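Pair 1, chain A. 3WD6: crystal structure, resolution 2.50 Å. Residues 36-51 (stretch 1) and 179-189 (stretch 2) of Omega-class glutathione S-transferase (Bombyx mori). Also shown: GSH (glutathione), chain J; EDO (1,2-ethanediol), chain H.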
# COMPACT_ATOMS: atom_id res chain seq x y z
N ARG A 36 -1.41 -2.85 -9.82
CA ARG A 36 -1.09 -1.43 -9.72
C ARG A 36 -1.92 -0.71 -8.65
O ARG A 36 -1.43 0.24 -8.01
CB ARG A 36 -1.25 -0.75 -11.10
CG ARG A 36 -0.83 0.74 -11.16
CD ARG A 36 0.68 0.89 -11.26
NE ARG A 36 1.10 2.30 -11.28
CZ ARG A 36 1.02 3.14 -10.24
NH1 ARG A 36 0.50 2.74 -9.07
NH2 ARG A 36 1.47 4.38 -10.37
N TYR A 37 -3.14 -1.18 -8.44
CA TYR A 37 -4.09 -0.51 -7.56
C TYR A 37 -4.19 -1.24 -6.23
O TYR A 37 -4.98 -0.85 -5.36
CB TYR A 37 -5.46 -0.42 -8.28
CG TYR A 37 -5.32 0.26 -9.63
CD1 TYR A 37 -5.45 1.64 -9.76
CD2 TYR A 37 -4.98 -0.46 -10.75
CE1 TYR A 37 -5.28 2.27 -10.99
CE2 TYR A 37 -4.82 0.14 -11.98
CZ TYR A 37 -4.95 1.51 -12.10
OH TYR A 37 -4.78 2.09 -13.35
N CYS A 38 -3.39 -2.29 -6.06
CA CYS A 38 -3.41 -3.00 -4.79
C CYS A 38 -2.64 -2.26 -3.68
O CYS A 38 -1.41 -2.10 -3.75
CB CYS A 38 -2.90 -4.44 -4.93
SG CYS A 38 -2.90 -5.32 -3.33
N PRO A 39 -3.36 -1.82 -2.62
CA PRO A 39 -2.60 -1.10 -1.58
C PRO A 39 -1.62 -2.02 -0.87
O PRO A 39 -0.56 -1.54 -0.45
CB PRO A 39 -3.67 -0.61 -0.60
CG PRO A 39 -4.85 -1.52 -0.82
CD PRO A 39 -4.79 -1.92 -2.30
N TYR A 40 -1.98 -3.30 -0.71
CA TYR A 40 -1.09 -4.22 -0.00
C TYR A 40 0.21 -4.38 -0.76
O TYR A 40 1.31 -4.30 -0.18
CB TYR A 40 -1.76 -5.58 0.26
CG TYR A 40 -2.87 -5.45 1.27
CD1 TYR A 40 -2.59 -5.35 2.64
CD2 TYR A 40 -4.20 -5.38 0.86
CE1 TYR A 40 -3.61 -5.21 3.57
CE2 TYR A 40 -5.23 -5.23 1.79
CZ TYR A 40 -4.93 -5.15 3.14
OH TYR A 40 -5.94 -5.00 4.05
N ALA A 41 0.11 -4.59 -2.07
CA ALA A 41 1.30 -4.69 -2.90
C ALA A 41 2.08 -3.37 -2.89
O ALA A 41 3.31 -3.37 -3.01
CB ALA A 41 0.91 -5.09 -4.31
N GLN A 42 1.37 -2.24 -2.72
CA GLN A 42 2.04 -0.93 -2.68
C GLN A 42 3.08 -0.84 -1.55
O GLN A 42 4.13 -0.19 -1.70
CB GLN A 42 1.03 0.22 -2.56
CG GLN A 42 1.67 1.59 -2.72
CD GLN A 42 0.66 2.73 -2.63
OE1 GLN A 42 -0.55 2.49 -2.41
NE2 GLN A 42 1.14 3.98 -2.79
N ARG A 43 2.79 -1.49 -0.43
CA ARG A 43 3.74 -1.58 0.67
C ARG A 43 5.09 -2.08 0.20
O ARG A 43 6.14 -1.55 0.60
CB ARG A 43 3.22 -2.53 1.76
CG ARG A 43 2.11 -1.96 2.57
CD ARG A 43 1.47 -3.04 3.37
NE ARG A 43 0.71 -2.50 4.50
CZ ARG A 43 0.03 -3.24 5.36
NH1 ARG A 43 -0.00 -4.57 5.19
NH2 ARG A 43 -0.60 -2.65 6.37
N THR A 44 5.07 -3.11 -0.66
CA THR A 44 6.31 -3.71 -1.12
C THR A 44 7.05 -2.75 -2.06
O THR A 44 8.27 -2.57 -1.95
CB THR A 44 6.04 -5.07 -1.79
OG1 THR A 44 5.39 -5.95 -0.85
CG2 THR A 44 7.34 -5.70 -2.29
N ILE A 45 6.32 -2.13 -2.99
CA ILE A 45 6.88 -1.08 -3.87
C ILE A 45 7.53 0.08 -3.09
O ILE A 45 8.65 0.50 -3.39
CB ILE A 45 5.78 -0.45 -4.76
CG1 ILE A 45 4.97 -1.53 -5.49
CG2 ILE A 45 6.37 0.57 -5.71
CD1 ILE A 45 5.80 -2.38 -6.43
N LEU A 46 6.80 0.61 -2.10
CA LEU A 46 7.32 1.73 -1.32
C LEU A 46 8.64 1.34 -0.69
O LEU A 46 9.63 2.06 -0.80
CB LEU A 46 6.33 2.13 -0.20
CG LEU A 46 5.00 2.70 -0.69
CD1 LEU A 46 4.07 2.94 0.48
CD2 LEU A 46 5.21 4.00 -1.51
N ALA A 47 8.65 0.18 -0.03
CA ALA A 47 9.85 -0.28 0.64
C ALA A 47 10.99 -0.38 -0.36
O ALA A 47 12.08 0.20 -0.15
CB ALA A 47 9.59 -1.63 1.34
N LEU A 48 10.75 -1.08 -1.47
CA LEU A 48 11.78 -1.23 -2.49
C LEU A 48 12.25 0.13 -3.02
O LEU A 48 13.47 0.34 -3.21
CB LEU A 48 11.28 -2.10 -3.64
CG LEU A 48 11.02 -3.56 -3.31
CD1 LEU A 48 10.21 -4.18 -4.43
CD2 LEU A 48 12.32 -4.32 -3.15
N ASN A 49 11.31 1.05 -3.26
CA ASN A 49 11.69 2.40 -3.69
C ASN A 49 12.57 3.11 -2.68
O ASN A 49 13.64 3.62 -3.01
CB ASN A 49 10.47 3.26 -3.98
CG ASN A 49 9.71 2.81 -5.23
OD1 ASN A 49 10.10 1.85 -5.91
ND2 ASN A 49 8.60 3.50 -5.52
N ALA A 50 12.10 3.17 -1.43
CA ALA A 50 12.80 3.94 -0.42
C ALA A 50 14.23 3.42 -0.21
O ALA A 50 15.18 4.21 0.02
CB ALA A 50 12.02 3.92 0.90
N LYS A 51 14.39 2.09 -0.31
CA LYS A 51 15.69 1.45 -0.06
C LYS A 51 16.54 1.42 -1.33
O LYS A 51 17.72 1.04 -1.30
CB LYS A 51 15.50 0.02 0.52
CG LYS A 51 14.78 -0.01 1.88
CD LYS A 51 14.51 -1.45 2.36
CE LYS A 51 15.72 -2.09 3.01
NZ LYS A 51 16.23 -1.32 4.21
N ASP A 179 5.32 4.61 8.58
CA ASP A 179 4.80 5.51 7.57
C ASP A 179 4.45 4.76 6.29
O ASP A 179 3.31 4.83 5.82
CB ASP A 179 5.80 6.61 7.25
CG ASP A 179 6.23 7.38 8.48
OD1 ASP A 179 5.45 8.26 8.95
OD2 ASP A 179 7.36 7.12 8.97
N TYR A 180 5.41 4.03 5.73
CA TYR A 180 5.19 3.39 4.44
C TYR A 180 4.10 2.34 4.49
O TYR A 180 3.37 2.16 3.51
CB TYR A 180 6.47 2.77 3.90
CG TYR A 180 7.46 3.79 3.37
CD1 TYR A 180 7.04 4.86 2.57
CD2 TYR A 180 8.82 3.71 3.70
CE1 TYR A 180 7.94 5.81 2.09
CE2 TYR A 180 9.73 4.65 3.23
CZ TYR A 180 9.28 5.70 2.42
OH TYR A 180 10.19 6.62 1.93
N MET A 181 3.99 1.63 5.62
CA MET A 181 3.09 0.47 5.68
C MET A 181 1.62 0.89 5.85
O MET A 181 0.70 0.10 5.58
CB MET A 181 3.51 -0.54 6.76
CG MET A 181 4.85 -1.22 6.49
SD MET A 181 4.93 -2.07 4.90
CE MET A 181 5.72 -0.83 3.86
N ILE A 182 1.39 2.13 6.26
CA ILE A 182 0.03 2.63 6.34
C ILE A 182 -0.26 3.57 5.17
O ILE A 182 -1.43 3.84 4.85
CB ILE A 182 -0.28 3.32 7.71
CG1 ILE A 182 0.40 4.69 7.82
CG2 ILE A 182 0.15 2.41 8.87
CD1 ILE A 182 0.27 5.32 9.24
N TRP A 183 0.79 4.07 4.52
CA TRP A 183 0.62 5.09 3.50
C TRP A 183 -0.46 4.80 2.42
O TRP A 183 -1.21 5.70 2.03
CB TRP A 183 1.96 5.42 2.80
CG TRP A 183 1.67 6.26 1.60
CD1 TRP A 183 1.74 5.89 0.28
CD2 TRP A 183 1.17 7.60 1.62
NE1 TRP A 183 1.35 6.94 -0.53
CE2 TRP A 183 0.98 7.99 0.27
CE3 TRP A 183 0.89 8.51 2.64
CZ2 TRP A 183 0.51 9.27 -0.08
CZ3 TRP A 183 0.42 9.77 2.30
CH2 TRP A 183 0.23 10.14 0.94
N PRO A 184 -0.53 3.56 1.93
CA PRO A 184 -1.45 3.34 0.80
C PRO A 184 -2.90 3.76 1.10
O PRO A 184 -3.66 4.19 0.20
CB PRO A 184 -1.39 1.82 0.58
CG PRO A 184 -0.02 1.43 1.09
CD PRO A 184 0.22 2.33 2.28
N TRP A 185 -3.29 3.62 2.36
CA TRP A 185 -4.66 3.97 2.70
C TRP A 185 -4.84 5.47 2.77
O TRP A 185 -5.86 5.99 2.34
CB TRP A 185 -5.16 3.21 3.92
CG TRP A 185 -5.31 1.79 3.52
CD1 TRP A 185 -6.41 1.22 2.92
CD2 TRP A 185 -4.29 0.78 3.55
NE1 TRP A 185 -6.15 -0.10 2.62
CE2 TRP A 185 -4.86 -0.40 3.00
CE3 TRP A 185 -2.97 0.74 4.01
CZ2 TRP A 185 -4.15 -1.60 2.89
CZ3 TRP A 185 -2.26 -0.46 3.91
CH2 TRP A 185 -2.86 -1.61 3.35
N PHE A 186 -3.82 6.17 3.26
CA PHE A 186 -3.84 7.62 3.16
C PHE A 186 -3.88 8.11 1.69
O PHE A 186 -4.55 9.11 1.39
CB PHE A 186 -2.68 8.25 3.93
CG PHE A 186 -2.83 8.11 5.42
CD1 PHE A 186 -4.09 8.24 6.03
CD2 PHE A 186 -1.73 7.82 6.22
CE1 PHE A 186 -4.24 8.10 7.42
CE2 PHE A 186 -1.86 7.70 7.61
CZ PHE A 186 -3.12 7.83 8.20
N GLU A 187 -3.16 7.42 0.80
CA GLU A 187 -3.16 7.81 -0.60
C GLU A 187 -4.59 7.73 -1.11
O GLU A 187 -5.05 8.60 -1.87
CB GLU A 187 -2.24 6.92 -1.46
CG GLU A 187 -2.14 7.40 -2.92
CD GLU A 187 -1.02 6.74 -3.74
OE1 GLU A 187 -1.23 6.49 -4.96
OE2 GLU A 187 0.08 6.48 -3.20
N ARG A 188 -5.30 6.70 -0.67
CA ARG A 188 -6.68 6.44 -1.12
C ARG A 188 -7.68 7.37 -0.44
O ARG A 188 -8.67 7.79 -1.06
CB ARG A 188 -7.04 4.96 -0.91
CG ARG A 188 -6.57 4.04 -2.06
CD ARG A 188 -5.94 2.74 -1.58
NE ARG A 188 -5.38 1.95 -2.69
CZ ARG A 188 -4.11 2.01 -3.09
NH1 ARG A 188 -3.25 2.81 -2.47
NH2 ARG A 188 -3.69 1.27 -4.10
N LEU A 189 -7.43 7.72 0.82
CA LEU A 189 -8.32 8.61 1.57
C LEU A 189 -8.56 9.89 0.75
O LEU A 189 -9.67 10.43 0.73
CB LEU A 189 -7.73 8.92 2.96
CG LEU A 189 -8.46 9.80 4.00
CD1 LEU A 189 -7.86 9.63 5.40
CD2 LEU A 189 -8.48 11.29 3.61
N1 GSH J . -2.62 -10.11 3.90
CA1 GSH J . -2.19 -9.95 2.51
C1 GSH J . -0.97 -9.03 2.38
O11 GSH J . -0.14 -9.16 1.41
O12 GSH J . -0.78 -8.15 3.28
CB1 GSH J . -3.37 -9.43 1.70
CG1 GSH J . -3.12 -8.94 0.31
CD1 GSH J . -4.34 -8.81 -0.57
OE1 GSH J . -5.47 -8.79 -0.10
N2 GSH J . -4.19 -8.71 -1.99
CA2 GSH J . -5.42 -8.62 -2.78
C2 GSH J . -5.53 -9.88 -3.61
O2 GSH J . -4.53 -10.33 -4.15
CB2 GSH J . -5.34 -7.45 -3.70
SG2 GSH J . -5.63 -5.84 -3.04
N3 GSH J . -6.81 -10.54 -3.76
CA3 GSH J . -6.92 -11.76 -4.56
C3 GSH J . -8.23 -12.00 -5.19
O31 GSH J . -8.70 -11.16 -6.00
O32 GSH J . -8.86 -13.06 -4.92
C1 EDO H . 14.05 2.35 -6.86
O1 EDO H . 14.18 1.12 -6.09
C2 EDO H . 13.16 2.12 -8.10
O2 EDO H . 12.40 3.30 -8.42
O HOH W 1 -1.13 1.65 -5.44

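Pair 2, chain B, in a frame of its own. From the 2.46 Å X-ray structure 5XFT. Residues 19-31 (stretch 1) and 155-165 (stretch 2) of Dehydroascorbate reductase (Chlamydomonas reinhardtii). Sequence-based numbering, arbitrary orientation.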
# COMPACT_ATOMS: atom_id res chain seq x y z
N LEU B 19 -1.29 11.92 1.31
CA LEU B 19 -2.34 11.29 2.09
C LEU B 19 -2.23 9.76 1.98
O LEU B 19 -1.16 9.22 1.65
CB LEU B 19 -3.70 11.84 1.68
CG LEU B 19 -3.92 13.29 2.16
CD1 LEU B 19 -5.34 13.77 1.92
CD2 LEU B 19 -3.51 13.48 3.64
N ASP B 20 -3.33 9.06 2.24
CA ASP B 20 -3.29 7.71 2.79
C ASP B 20 -3.60 6.58 1.81
O ASP B 20 -3.70 5.43 2.24
CB ASP B 20 -4.25 7.61 3.97
CG ASP B 20 -5.69 7.88 3.56
OD1 ASP B 20 -5.93 8.93 2.92
OD2 ASP B 20 -6.56 7.03 3.82
N CYS B 21 -3.77 6.86 0.52
CA CYS B 21 -4.22 5.82 -0.40
C CYS B 21 -3.23 4.66 -0.44
O CYS B 21 -2.05 4.86 -0.75
CB CYS B 21 -4.40 6.36 -1.81
SG CYS B 21 -4.85 5.07 -3.01
N PRO B 22 -3.66 3.43 -0.13
CA PRO B 22 -2.71 2.31 -0.07
C PRO B 22 -2.21 1.86 -1.44
O PRO B 22 -1.13 1.25 -1.51
CB PRO B 22 -3.51 1.20 0.62
CG PRO B 22 -4.94 1.51 0.29
CD PRO B 22 -5.03 3.03 0.26
N PHE B 23 -2.94 2.15 -2.52
CA PHE B 23 -2.49 1.76 -3.85
C PHE B 23 -1.44 2.73 -4.38
O PHE B 23 -0.40 2.31 -4.92
CB PHE B 23 -3.70 1.65 -4.78
CG PHE B 23 -4.76 0.73 -4.27
CD1 PHE B 23 -4.73 -0.62 -4.57
CD2 PHE B 23 -5.78 1.20 -3.45
CE1 PHE B 23 -5.69 -1.48 -4.07
CE2 PHE B 23 -6.75 0.34 -2.95
CZ PHE B 23 -6.70 -1.00 -3.26
N CYS B 24 -1.70 4.04 -4.24
CA CYS B 24 -0.64 5.03 -4.38
C CYS B 24 0.56 4.64 -3.53
O CYS B 24 1.71 4.68 -4.00
CB CYS B 24 -1.12 6.41 -3.94
SG CYS B 24 -2.52 7.08 -4.82
N HIS B 25 0.31 4.27 -2.27
CA HIS B 25 1.39 3.85 -1.40
C HIS B 25 2.18 2.71 -2.01
O HIS B 25 3.42 2.67 -1.91
CB HIS B 25 0.84 3.47 -0.02
CG HIS B 25 1.87 3.44 1.06
ND1 HIS B 25 1.60 3.01 2.34
CD2 HIS B 25 3.18 3.79 1.06
CE1 HIS B 25 2.69 3.09 3.08
NE2 HIS B 25 3.66 3.57 2.33
N ARG B 26 1.50 1.78 -2.68
CA ARG B 26 2.19 0.64 -3.28
C ARG B 26 3.10 1.09 -4.42
O ARG B 26 4.26 0.68 -4.51
CB ARG B 26 1.18 -0.40 -3.77
CG ARG B 26 1.76 -1.31 -4.86
CD ARG B 26 0.67 -2.09 -5.63
NE ARG B 26 1.17 -3.39 -6.07
CZ ARG B 26 0.48 -4.17 -6.89
NH1 ARG B 26 -0.72 -3.78 -7.32
NH2 ARG B 26 0.95 -5.35 -7.28
N VAL B 27 2.59 1.96 -5.30
CA VAL B 27 3.44 2.47 -6.37
C VAL B 27 4.64 3.22 -5.81
O VAL B 27 5.79 3.01 -6.24
CB VAL B 27 2.61 3.35 -7.33
CG1 VAL B 27 3.52 4.07 -8.30
CG2 VAL B 27 1.62 2.48 -8.07
N LEU B 28 4.41 4.10 -4.82
CA LEU B 28 5.49 4.87 -4.21
C LEU B 28 6.56 3.97 -3.60
O LEU B 28 7.76 4.19 -3.78
CB LEU B 28 4.93 5.81 -3.15
CG LEU B 28 3.94 6.87 -3.59
CD1 LEU B 28 3.42 7.59 -2.38
CD2 LEU B 28 4.62 7.82 -4.52
N LEU B 29 6.13 2.96 -2.84
CA LEU B 29 7.08 2.01 -2.28
C LEU B 29 7.84 1.28 -3.37
O LEU B 29 9.04 1.00 -3.23
CB LEU B 29 6.38 1.01 -1.35
CG LEU B 29 5.88 1.54 -0.00
CD1 LEU B 29 5.09 0.50 0.73
CD2 LEU B 29 7.04 1.99 0.84
N ALA B 30 7.17 0.96 -4.48
CA ALA B 30 7.87 0.33 -5.60
C ALA B 30 8.97 1.22 -6.15
O ALA B 30 10.08 0.75 -6.41
CB ALA B 30 6.87 -0.03 -6.70
N TYR B 31 8.69 2.52 -6.33
CA TYR B 31 9.71 3.43 -6.83
C TYR B 31 10.86 3.59 -5.84
O TYR B 31 12.03 3.66 -6.23
CB TYR B 31 9.09 4.78 -7.16
CG TYR B 31 8.57 4.86 -8.57
CD1 TYR B 31 7.37 4.25 -8.92
CD2 TYR B 31 9.27 5.53 -9.56
CE1 TYR B 31 6.89 4.30 -10.22
CE2 TYR B 31 8.80 5.59 -10.86
CZ TYR B 31 7.62 4.98 -11.18
OH TYR B 31 7.15 5.04 -12.48
N ASP B 155 5.72 -7.01 -0.57
CA ASP B 155 5.83 -5.97 0.45
C ASP B 155 5.13 -4.70 -0.00
O ASP B 155 4.38 -4.07 0.77
CB ASP B 155 7.30 -5.66 0.74
CG ASP B 155 8.00 -6.78 1.48
OD1 ASP B 155 7.40 -7.35 2.41
OD2 ASP B 155 9.16 -7.08 1.12
N CYS B 156 5.36 -4.29 -1.26
CA CYS B 156 4.78 -3.06 -1.77
C CYS B 156 3.26 -3.14 -1.83
O CYS B 156 2.58 -2.13 -1.61
CB CYS B 156 5.35 -2.75 -3.15
SG CYS B 156 7.13 -2.36 -3.14
N SER B 157 2.71 -4.33 -2.12
CA SER B 157 1.26 -4.45 -2.18
C SER B 157 0.63 -4.62 -0.80
O SER B 157 -0.44 -4.05 -0.52
CB SER B 157 0.87 -5.61 -3.08
OG SER B 157 -0.54 -5.80 -3.05
N LEU B 158 1.25 -5.39 0.08
CA LEU B 158 0.61 -5.83 1.31
C LEU B 158 0.93 -4.95 2.50
O LEU B 158 0.10 -4.81 3.40
CB LEU B 158 1.00 -7.27 1.65
CG LEU B 158 0.34 -8.39 0.85
CD1 LEU B 158 0.73 -9.73 1.46
CD2 LEU B 158 -1.17 -8.22 0.83
N ALA B 159 2.13 -4.38 2.55
CA ALA B 159 2.49 -3.54 3.70
C ALA B 159 1.56 -2.34 3.87
O ALA B 159 1.18 -2.05 5.01
CB ALA B 159 3.95 -3.12 3.58
N PRO B 160 1.17 -1.60 2.82
CA PRO B 160 0.18 -0.53 3.04
C PRO B 160 -1.16 -1.04 3.55
O PRO B 160 -1.75 -0.44 4.45
CB PRO B 160 0.05 0.12 1.66
CG PRO B 160 1.36 -0.17 1.00
CD PRO B 160 1.71 -1.55 1.45
N LYS B 161 -1.66 -2.15 2.99
CA LYS B 161 -2.92 -2.71 3.46
C LYS B 161 -2.84 -3.11 4.93
O LYS B 161 -3.76 -2.86 5.71
CB LYS B 161 -3.33 -3.90 2.60
CG LYS B 161 -3.38 -3.59 1.13
CD LYS B 161 -3.88 -4.77 0.31
CE LYS B 161 -3.75 -4.49 -1.18
NZ LYS B 161 -4.31 -5.59 -2.01
N LEU B 162 -1.72 -3.72 5.34
CA LEU B 162 -1.56 -4.09 6.74
C LEU B 162 -1.47 -2.85 7.63
O LEU B 162 -2.01 -2.84 8.74
CB LEU B 162 -0.32 -4.97 6.90
CG LEU B 162 0.02 -5.47 8.30
CD1 LEU B 162 -1.01 -6.47 8.78
CD2 LEU B 162 1.41 -6.08 8.32
N TYR B 163 -0.78 -1.82 7.15
CA TYR B 163 -0.71 -0.54 7.86
C TYR B 163 -2.10 -0.01 8.16
O TYR B 163 -2.45 0.28 9.31
CB TYR B 163 0.09 0.45 7.02
CG TYR B 163 0.57 1.70 7.72
CD1 TYR B 163 0.68 1.76 9.10
CD2 TYR B 163 0.90 2.83 6.98
CE1 TYR B 163 1.12 2.91 9.72
CE2 TYR B 163 1.34 3.98 7.59
CZ TYR B 163 1.45 4.02 8.96
OH TYR B 163 1.88 5.18 9.56
N HIS B 164 -2.92 0.11 7.11
CA HIS B 164 -4.30 0.54 7.28
C HIS B 164 -5.05 -0.38 8.24
O HIS B 164 -5.84 0.09 9.06
CB HIS B 164 -5.01 0.57 5.93
CG HIS B 164 -4.72 1.80 5.12
ND1 HIS B 164 -5.70 2.71 4.78
CD2 HIS B 164 -3.56 2.27 4.60
CE1 HIS B 164 -5.16 3.69 4.08
NE2 HIS B 164 -3.86 3.45 3.95
N ALA B 165 -4.81 -1.69 8.15
CA ALA B 165 -5.55 -2.63 8.97
C ALA B 165 -5.28 -2.41 10.46
O ALA B 165 -6.20 -2.23 11.25
CB ALA B 165 -5.22 -4.07 8.57
O HOH W 2 -1.78 -1.73 -1.82

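What separates the two contacts most sharply? Pair 1 ties its helices together with a network of polar side chains, whereas pair 2 has a single direct hydrogen bond across the stretches, and a weak one. In pair 1, Arg188(A) donates from NH2 to Tyr37(A) O (2.8 Å) and from NH1 to Gln42(A) OE1 (2.7 Å), while Gln42(A) NE2 donates to Glu187(A) OE2 (2.7 Å). The amide thus uses both of its ends between two charged residues. In pair 2 the matching residues are His164(B), Asp20(B), His25(B) and Tyr163(B), and of these only His164(B) NE2 and Asp20(B) O are bonded across the stretches, at 2.6 Å but with a bent N-H...O angle of 124°.

What backbone do they share? In each, a helix capped at its N-terminus by a cysteine crosses a kinked helix, with closest axis approaches of 8.2 and 8.1 Å and angles of 128° and 136°; fourteen central residues superpose to 0.7 Å. Cys38(A) matches Cys21(B), and each SG accepts from the backbone N three residues on. The prolines also coincide: Pro39(A) with Pro22(B), and Pro184(A) with Pro160(B). Pro39(A) CB meets Pro184(A) CB at 3.5 Å. Pro22(B) CB lies 3.9 Å from Pro160(B) CB. A proline nitrogen carries no hydrogen, so Pro184(A) and Pro160(B) cannot donate to the preceding turn, consistent with the kink there.

How does the same arginine position serve two ends? Arg43(A) matches Arg26(B), but chi1 is m in the first and t in the second. Arg43(A) reaches Met181(A) O with NE at 2.8 Å and NH2 at 3.1 Å, and the Trp185(A) ring lies over one guanidinium face. Arg26(B) makes no such bond; Ser157(B) CB covers one face of its guanidinium, 3.7 Å from Arg26(B) NE, and Arg26(B) CA makes a CA-H...O contact with Cys156(B) O at 3.3 Å.

How is the remaining space filled? Pair 1 uses large rings: Trp185(A) turns its edge to the face of Tyr40(A), with ring centroids 5.0 Å apart, and receives Pro39(A) CB over its own face, while Tyr180(A) CD1 packs against Leu46(A) CB at 4.0 Å. In pair 2, Lys161(B) matches Trp185(A), Cys156(B) matches Tyr180(A), and Phe23(B) matches Tyr40(A). There Cys156(B) SG lies 3.9 Å from Leu29(B) CB, and a water donates to Pro22(B) O (3.1 Å) and Ser157(B) O (3.0 Å), bridging the helices.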